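Local coordinates for DUF416 domain-containing protein (Shewanella baltica, PDB 2Q9R) that is of unknown function, belongs to the DUF416 family and folds as an all-helical protein that binds benzoic acid in the crystal, at residues T6-R11 against N119-S124; A24-Q29 against N163-I168; L106-I109 against E115-V118. One frame throughout, in Å; residues are numbered along the deposited sequence.

Contact 1 (T6-R11 against N119-S124); sequences TGFFKR and NISKLS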
loop_
_atom_site.group_PDB
_atom_site.type_symbol
_atom_site.label_atom_id
_atom_site.label_comp_id
_atom_site.label_asym_id
_atom_site.label_seq_id
_atom_site.Cartn_x
_atom_site.Cartn_y
_atom_site.Cartn_z
ATOM N N THR A 6 -15.037 -17.948 16.265
ATOM C CA THR A 6 -16.219 -17.603 15.464
ATOM C C THR A 6 -15.760 -16.712 14.302
ATOM O O THR A 6 -14.721 -16.050 14.395
ATOM C CB THR A 6 -17.295 -16.893 16.321
ATOM O OG1 THR A 6 -17.538 -17.679 17.489
ATOM C CG2 THR A 6 -18.604 -16.702 15.558
ATOM N N GLY A 7 -16.528 -16.734 13.210
ATOM C CA GLY A 7 -16.191 -16.018 11.991
ATOM C C GLY A 7 -16.396 -14.525 12.163
ATOM O O GLY A 7 -17.217 -14.077 12.956
ATOM N N PHE A 8 -15.626 -13.761 11.407
ATOM C CA PHE A 8 -15.739 -12.318 11.406
ATOM C C PHE A 8 -17.184 -11.844 11.227
ATOM O O PHE A 8 -17.658 -10.990 12.000
ATOM C CB PHE A 8 -14.838 -11.747 10.323
ATOM C CG PHE A 8 -14.913 -10.265 10.214
ATOM C CD1 PHE A 8 -14.154 -9.464 11.039
ATOM C CD2 PHE A 8 -15.742 -9.680 9.284
ATOM C CE1 PHE A 8 -14.229 -8.073 10.940
ATOM C CE2 PHE A 8 -15.841 -8.310 9.182
ATOM C CZ PHE A 8 -15.079 -7.504 10.001
ATOM N N PHE A 9 -17.909 -12.386 10.253
ATOM C CA PHE A 9 -19.258 -11.862 10.002
ATOM C C PHE A 9 -20.265 -12.331 10.990
ATOM O O PHE A 9 -21.237 -11.616 11.243
ATOM C CB PHE A 9 -19.768 -12.129 8.578
ATOM C CG PHE A 9 -19.182 -11.200 7.560
ATOM C CD1 PHE A 9 -19.621 -9.877 7.479
ATOM C CD2 PHE A 9 -18.160 -11.630 6.718
ATOM C CE1 PHE A 9 -19.077 -9.003 6.547
ATOM C CE2 PHE A 9 -17.611 -10.772 5.770
ATOM C CZ PHE A 9 -18.051 -9.443 5.697
ATOM N N LYS A 10 -20.080 -13.527 11.547
ATOM C CA LYS A 10 -20.997 -13.948 12.604
ATOM C C LYS A 10 -20.843 -12.975 13.803
ATOM O O LYS A 10 -21.817 -12.674 14.493
ATOM C CB LYS A 10 -20.805 -15.429 12.991
ATOM N N ARG A 11 -19.619 -12.483 14.023
ATOM C CA ARG A 11 -19.289 -11.638 15.176
ATOM C C ARG A 11 -19.801 -10.220 14.943
ATOM O O ARG A 11 -20.387 -9.556 15.833
ATOM C CB ARG A 11 -17.768 -11.578 15.382
ATOM C CG ARG A 11 -17.121 -12.806 16.008
ATOM C CD ARG A 11 -15.749 -12.454 16.582
ATOM N NE ARG A 11 -14.746 -12.301 15.549
ATOM C CZ ARG A 11 -13.741 -11.423 15.544
ATOM N NH1 ARG A 11 -13.578 -10.531 16.489
ATOM N NH2 ARG A 11 -12.892 -11.411 14.525
ATOM N N ASN A 119 -23.025 -4.404 6.165
ATOM C CA ASN A 119 -22.429 -4.411 4.810
ATOM C C ASN A 119 -21.472 -3.277 4.464
ATOM O O ASN A 119 -20.808 -3.336 3.431
ATOM C CB ASN A 119 -23.515 -4.509 3.731
ATOM C CG ASN A 119 -24.024 -5.942 3.564
ATOM O OD1 ASN A 119 -23.386 -6.899 4.041
ATOM N ND2 ASN A 119 -25.180 -6.099 2.902
ATOM N N ILE A 120 -21.370 -2.266 5.329
ATOM C CA ILE A 120 -20.334 -1.263 5.179
ATOM C C ILE A 120 -18.999 -1.939 5.271
ATOM O O ILE A 120 -17.998 -1.442 4.682
ATOM C CB ILE A 120 -20.430 -0.109 6.246
ATOM C CG1 ILE A 120 -21.714 0.739 6.054
ATOM C CG2 ILE A 120 -19.197 0.753 6.225
ATOM C CD1 ILE A 120 -22.083 1.086 4.627
ATOM N N SER A 121 -18.934 -3.091 5.981
ATOM C CA SER A 121 -17.666 -3.886 6.011
ATOM C C SER A 121 -17.192 -4.339 4.623
ATOM O O SER A 121 -16.005 -4.242 4.287
ATOM C CB SER A 121 -17.771 -5.135 6.904
ATOM O OG SER A 121 -16.593 -5.968 6.756
ATOM N N LYS A 122 -18.116 -4.901 3.861
ATOM C CA LYS A 122 -17.861 -5.354 2.505
ATOM C C LYS A 122 -17.551 -4.209 1.547
ATOM O O LYS A 122 -16.733 -4.327 0.633
ATOM C CB LYS A 122 -19.084 -6.103 2.004
ATOM C CG LYS A 122 -19.305 -7.454 2.722
ATOM C CD LYS A 122 -20.567 -8.171 2.208
ATOM C CE LYS A 122 -20.735 -9.596 2.805
ATOM N NZ LYS A 122 -21.984 -10.272 2.295
ATOM N N LEU A 123 -18.207 -3.075 1.736
ATOM C CA LEU A 123 -17.949 -1.942 0.887
ATOM C C LEU A 123 -16.496 -1.531 1.061
ATOM O O LEU A 123 -15.753 -1.355 0.087
ATOM C CB LEU A 123 -18.929 -0.833 1.225
ATOM C CG LEU A 123 -18.861 0.414 0.359
ATOM C CD1 LEU A 123 -20.203 1.165 0.382
ATOM C CD2 LEU A 123 -17.715 1.290 0.856
ATOM N N SER A 124 -16.056 -1.479 2.319
ATOM C CA SER A 124 -14.694 -1.061 2.619
ATOM C C SER A 124 -13.701 -2.019 2.031
ATOM O O SER A 124 -12.743 -1.566 1.408
ATOM C CB SER A 124 -14.457 -0.935 4.128
ATOM O OG SER A 124 -13.156 -0.416 4.393
#
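Phe8 and Phe9 reach toward Ser121 and Lys122 with different first torsions. In Phe8, CG stands opposite the backbone N (chi1 178°). In Phe9 it stands opposite the carbonyl carbon (chi1 -78°). The two torsions set an atom of one ring over the other: Phe8 CD2 lies 3.9 Å above the plane of the Phe9 ring, over its centre.

Ser121 OG meets the edge of the Phe8 ring, near the ring plane, with 3.5 Å between Phe8 CE2 and Ser121 OG. This is a van der Waals approach. The hydroxyl is hydrogen-bonded to Gln162 OE1, on helix 153-170. Phe9 CZ also lies 3.9 Å from Ser121 OG, at an oblique angle.

Lys122 runs out extended beyond CG and crosses the end of the Phe9 ring. Its methylenes do the touching: Phe9 CZ is 3.8 Å from Lys122 CG and 3.9 Å from Lys122 CE. Lys122 NZ lies 5.5 Å from the ring centroid, on the other side of the ring from Phe8 CD2. The cation-pi attraction is at most weak at this range. Without the Phe9 ring, as with an alanine here, the Lys122 methylenes are likely to lose their packing surface and the chain to swing more freely.

Phe8 also packs on Phe23, Gln162, Asn163 and Leu166. Gly7 is the N-cap of helix 8-14. The contact is that of a short N-terminal helix laid by its aromatic pair against the start of helix 120-136, within an all-alpha fold.

Contact 2 (A24-Q29 against N163-I168); sequences ATALCQ and NSLLEI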
loop_
_atom_site.group_PDB
_atom_site.type_symbol
_atom_site.label_atom_id
_atom_site.label_comp_id
_atom_site.label_asym_id
_atom_site.label_seq_id
_atom_site.Cartn_x
_atom_site.Cartn_y
_atom_site.Cartn_z
ATOM N N ALA A 24 -19.241 0.863 11.678
ATOM C CA ALA A 24 -19.472 1.403 10.325
ATOM C C ALA A 24 -19.104 2.894 10.217
ATOM O O ALA A 24 -18.514 3.347 9.219
ATOM C CB ALA A 24 -20.976 1.167 9.928
ATOM N N THR A 25 -19.387 3.664 11.257
ATOM C CA THR A 25 -18.988 5.078 11.284
ATOM C C THR A 25 -17.476 5.208 11.183
ATOM O O THR A 25 -16.999 5.986 10.375
ATOM C CB THR A 25 -19.502 5.769 12.526
ATOM O OG1 THR A 25 -20.930 5.607 12.519
ATOM C CG2 THR A 25 -19.173 7.300 12.557
ATOM N N ALA A 26 -16.760 4.435 12.004
ATOM C CA ALA A 26 -15.288 4.426 11.990
ATOM C C ALA A 26 -14.734 4.067 10.580
ATOM O O ALA A 26 -13.785 4.694 10.076
ATOM C CB ALA A 26 -14.766 3.435 13.064
ATOM N N LEU A 27 -15.275 3.019 9.966
ATOM C CA LEU A 27 -14.916 2.690 8.590
ATOM C C LEU A 27 -15.231 3.819 7.591
ATOM O O LEU A 27 -14.492 4.037 6.666
ATOM C CB LEU A 27 -15.577 1.367 8.129
ATOM C CG LEU A 27 -15.066 0.070 8.757
ATOM C CD1 LEU A 27 -15.642 -1.129 8.016
ATOM C CD2 LEU A 27 -13.474 0.010 8.857
ATOM N N CYS A 28 -16.316 4.538 7.757
ATOM C CA CYS A 28 -16.661 5.574 6.789
ATOM C C CYS A 28 -15.726 6.740 6.927
ATOM O O CYS A 28 -15.373 7.344 5.948
ATOM C CB CYS A 28 -18.084 6.066 6.966
ATOM S SG CYS A 28 -19.326 4.926 6.386
ATOM N N GLN A 29 -15.356 7.062 8.168
ATOM C CA GLN A 29 -14.427 8.123 8.426
ATOM C C GLN A 29 -13.097 7.822 7.733
ATOM O O GLN A 29 -12.514 8.691 7.166
ATOM C CB GLN A 29 -14.199 8.325 9.921
ATOM C CG GLN A 29 -13.170 9.380 10.244
ATOM C CD GLN A 29 -13.659 10.763 9.946
ATOM O OE1 GLN A 29 -14.721 11.102 10.373
ATOM N NE2 GLN A 29 -12.909 11.556 9.193
ATOM N N ASN A 163 -10.571 -6.213 11.858
ATOM C CA ASN A 163 -10.587 -7.117 13.006
ATOM C C ASN A 163 -10.329 -6.437 14.336
ATOM O O ASN A 163 -11.004 -6.713 15.331
ATOM C CB ASN A 163 -9.606 -8.290 12.795
ATOM C CG ASN A 163 -10.271 -9.426 12.063
ATOM O OD1 ASN A 163 -10.912 -10.265 12.684
ATOM N ND2 ASN A 163 -10.189 -9.417 10.734
ATOM N N SER A 164 -9.317 -5.589 14.347
ATOM C CA SER A 164 -8.955 -4.839 15.545
ATOM C C SER A 164 -10.079 -3.905 15.990
ATOM O O SER A 164 -10.349 -3.767 17.171
ATOM C CB SER A 164 -7.697 -4.032 15.280
ATOM O OG SER A 164 -6.574 -4.887 15.282
ATOM N N LEU A 165 -10.713 -3.257 15.034
ATOM C CA LEU A 165 -11.874 -2.425 15.309
ATOM C C LEU A 165 -13.017 -3.262 15.901
ATOM O O LEU A 165 -13.692 -2.848 16.851
ATOM C CB LEU A 165 -12.342 -1.761 14.011
ATOM C CG LEU A 165 -13.511 -0.796 14.054
ATOM C CD1 LEU A 165 -13.215 0.423 14.986
ATOM C CD2 LEU A 165 -13.830 -0.346 12.603
ATOM N N LEU A 166 -13.249 -4.445 15.344
ATOM C CA LEU A 166 -14.332 -5.290 15.841
ATOM C C LEU A 166 -14.059 -5.745 17.275
ATOM O O LEU A 166 -14.977 -5.740 18.134
ATOM C CB LEU A 166 -14.539 -6.506 14.940
ATOM C CG LEU A 166 -15.597 -7.544 15.325
ATOM C CD1 LEU A 166 -16.944 -6.891 15.526
ATOM C CD2 LEU A 166 -15.677 -8.640 14.258
ATOM N N GLU A 167 -12.812 -6.145 17.525
ATOM C CA GLU A 167 -12.395 -6.603 18.842
ATOM C C GLU A 167 -12.562 -5.578 19.930
ATOM O O GLU A 167 -12.946 -5.930 21.024
ATOM C CB GLU A 167 -10.924 -7.023 18.832
ATOM C CG GLU A 167 -10.669 -8.311 18.104
ATOM C CD GLU A 167 -9.187 -8.563 17.914
ATOM O OE1 GLU A 167 -8.377 -7.835 18.537
ATOM O OE2 GLU A 167 -8.841 -9.489 17.151
ATOM N N ILE A 168 -12.207 -4.328 19.666
ATOM C CA ILE A 168 -12.347 -3.318 20.706
ATOM C C ILE A 168 -13.831 -3.018 20.978
ATOM O O ILE A 168 -14.237 -2.876 22.145
ATOM C CB ILE A 168 -11.445 -2.069 20.483
ATOM C CG1 ILE A 168 -11.540 -1.126 21.688
ATOM C CG2 ILE A 168 -11.716 -1.365 19.149
ATOM C CD1 ILE A 168 -10.239 -0.330 21.965
#
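Glu167 N donates to Asn163 O at 2.9 Å, and the helical turn closed by this bond carries Leu165 toward Ala26 and Leu27. On the other side, Cys28 N bonds to Ala24 O, also at 2.9 Å. That turn carries Ala26 and Leu27. Both bonds are ordinary helix bonds within one segment. What passes between the segments is apolar.

Leu165 is the side chain that bridges. Its CG stands opposite the backbone N (chi1 -178°), which sends the forked end out toward helix 17-42. The fork meets the Ala26 methyl with both prongs. Ala26 CB is 3.9 Å from Leu165 CD1, and Leu165 CD2 is equally near to it. The small alanine side chain thus lets the leucine come close to the helix backbone. The alpha carbons of Ala26 and Leu165 are 8.3 Å apart.

The CD2 branch of Leu165 also touches Leu27. Leu27 CD2 and Leu165 CD2 meet methyl to methyl at 3.8 Å. Leu27 CG lies 4.1 Å from the same Leu165 CD2. The CB of Leu27 does not aim at helix 153-170; the contact is made by the CD2 end of the side chain.

This is helix-on-helix packing in the interior of an all-alpha fold, between the long helix 17-42 and helix 153-170. All three touching residues are buried.

Other helices close round the pair. Leu165 also packs on Leu183 of helix 177-190. The far side of helix 17-42 is covered by helix 92-111, where Cys28 meets Ala101, Ile102 and Leu105.

Contact 3 (L106-I109 against E115-V118); sequences LGAI and EDIV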
loop_
_atom_site.group_PDB
_atom_site.type_symbol
_atom_site.label_atom_id
_atom_site.label_comp_id
_atom_site.label_asym_id
_atom_site.label_seq_id
_atom_site.Cartn_x
_atom_site.Cartn_y
_atom_site.Cartn_z
ATOM N N LEU A 106 -26.192 6.456 6.792
ATOM C CA LEU A 106 -27.251 7.366 7.189
ATOM C C LEU A 106 -28.612 6.775 6.852
ATOM O O LEU A 106 -29.538 6.852 7.651
ATOM C CB LEU A 106 -27.120 8.710 6.487
ATOM C CG LEU A 106 -26.250 9.800 7.091
ATOM C CD1 LEU A 106 -26.043 10.916 6.069
ATOM C CD2 LEU A 106 -26.883 10.332 8.366
ATOM N N GLY A 107 -28.731 6.163 5.678
ATOM C CA GLY A 107 -29.999 5.537 5.291
ATOM C C GLY A 107 -30.379 4.371 6.184
ATOM O O GLY A 107 -31.547 4.190 6.505
ATOM N N ALA A 108 -29.383 3.605 6.614
ATOM C CA ALA A 108 -29.593 2.450 7.486
ATOM C C ALA A 108 -30.020 2.863 8.898
ATOM O O ALA A 108 -30.907 2.252 9.479
ATOM C CB ALA A 108 -28.346 1.593 7.528
ATOM N N ILE A 109 -29.393 3.921 9.417
ATOM C CA ILE A 109 -29.735 4.552 10.690
ATOM C C ILE A 109 -31.174 5.027 10.679
ATOM O O ILE A 109 -31.915 4.830 11.639
ATOM C CB ILE A 109 -28.755 5.737 10.979
ATOM C CG1 ILE A 109 -27.397 5.178 11.406
ATOM C CG2 ILE A 109 -29.276 6.679 12.056
ATOM C CD1 ILE A 109 -26.242 6.052 11.080
ATOM N N GLU A 115 -28.639 -4.874 8.526
ATOM C CA GLU A 115 -27.923 -5.513 7.405
ATOM C C GLU A 115 -27.038 -4.511 6.679
ATOM O O GLU A 115 -25.856 -4.775 6.425
ATOM C CB GLU A 115 -28.900 -6.146 6.390
ATOM C CG GLU A 115 -29.197 -7.645 6.588
ATOM N N ASP A 116 -27.614 -3.358 6.342
ATOM C CA ASP A 116 -26.879 -2.361 5.575
ATOM C C ASP A 116 -25.676 -1.796 6.322
ATOM O O ASP A 116 -24.678 -1.373 5.707
ATOM C CB ASP A 116 -27.782 -1.198 5.222
ATOM C CG ASP A 116 -28.830 -1.552 4.191
ATOM O OD1 ASP A 116 -28.961 -2.742 3.803
ATOM O OD2 ASP A 116 -29.520 -0.602 3.784
ATOM N N ILE A 117 -25.814 -1.715 7.642
ATOM C CA ILE A 117 -24.750 -1.216 8.492
ATOM C C ILE A 117 -23.618 -2.224 8.458
ATOM O O ILE A 117 -22.498 -1.849 8.246
ATOM C CB ILE A 117 -25.203 -0.968 9.963
ATOM C CG1 ILE A 117 -26.360 0.039 10.015
ATOM C CG2 ILE A 117 -24.009 -0.494 10.801
ATOM C CD1 ILE A 117 -27.015 0.206 11.388
ATOM N N VAL A 118 -23.938 -3.494 8.668
ATOM C CA VAL A 118 -22.988 -4.588 8.622
ATOM C C VAL A 118 -22.281 -4.577 7.256
ATOM O O VAL A 118 -21.095 -4.683 7.215
ATOM C CB VAL A 118 -23.674 -6.000 8.883
ATOM C CG1 VAL A 118 -22.751 -7.168 8.472
ATOM C CG2 VAL A 118 -24.181 -6.155 10.365
#
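A tight turn between two consecutive helices brings this pair together. Helix 92-111 ends, and helix 114-118 begins almost at once. The chain bends back there, and Ala108 near the end of the first helix meets Asp116 and Ile117 on the second.

Ala108 is the whole contribution of segment 106-109 to the direct contacts. Its methyl points at the other helix and touches two residues. Ala108 CB is 3.5 Å from Ile117 CG1, which is close for two aliphatic carbons. It is 3.7 Å from Asp116 CB. The backbones are near as well, with 5.8 Å between the alpha carbons of Ala108 and Asp116. The close backbones leave the alanine methyl in direct contact with both residues.

Ile117 reaches Ala108 through its longer branch. CG1 stands opposite the carbonyl carbon (chi1 -59°), and this places it against the alanine methyl. The other branch, CG2, stands opposite the backbone N. It turns to a different neighbour, Ala24 of helix 17-42. One beta-branched side chain therefore serves two helices.

Asp116 takes part by its CB, not by its carboxylate. The polar end plays no part in the touch with Ala108. The contact is therefore aliphatic on both sides, although one partner is an acidic residue.

Around this join, Ile117 also packs on Leu17 and Lys20 of helix 17-42 and on Leu105 of helix 92-111. Leu106 and Ile109 pack on Leu57 of helix 47-62, and Leu106 reaches Leu74 and Leu77 of helix 70-79.

Overall arrangement
Contact 2 is buried and wholly aliphatic. Contact 3 is buried too, but it joins helices next to each other in the chain. Contact 1 is only partly buried, and its chemistry is the most mixed: aromatic rings meet a hydroxyl at the buried side and a lysine chain at the exposed side. Contacts 1 and 2 share no helix, but helix 8-14 of the first lies on helix 153-170 of the second. Contact 3 falls inside the chain loops closed by both others, and Ile117 ties it to helix 17-42 of contact 2. Helix 114-118 of contact 3 leads directly into helix 120-136 of contact 1. Contacts 1 and 2 join parts far apart in sequence.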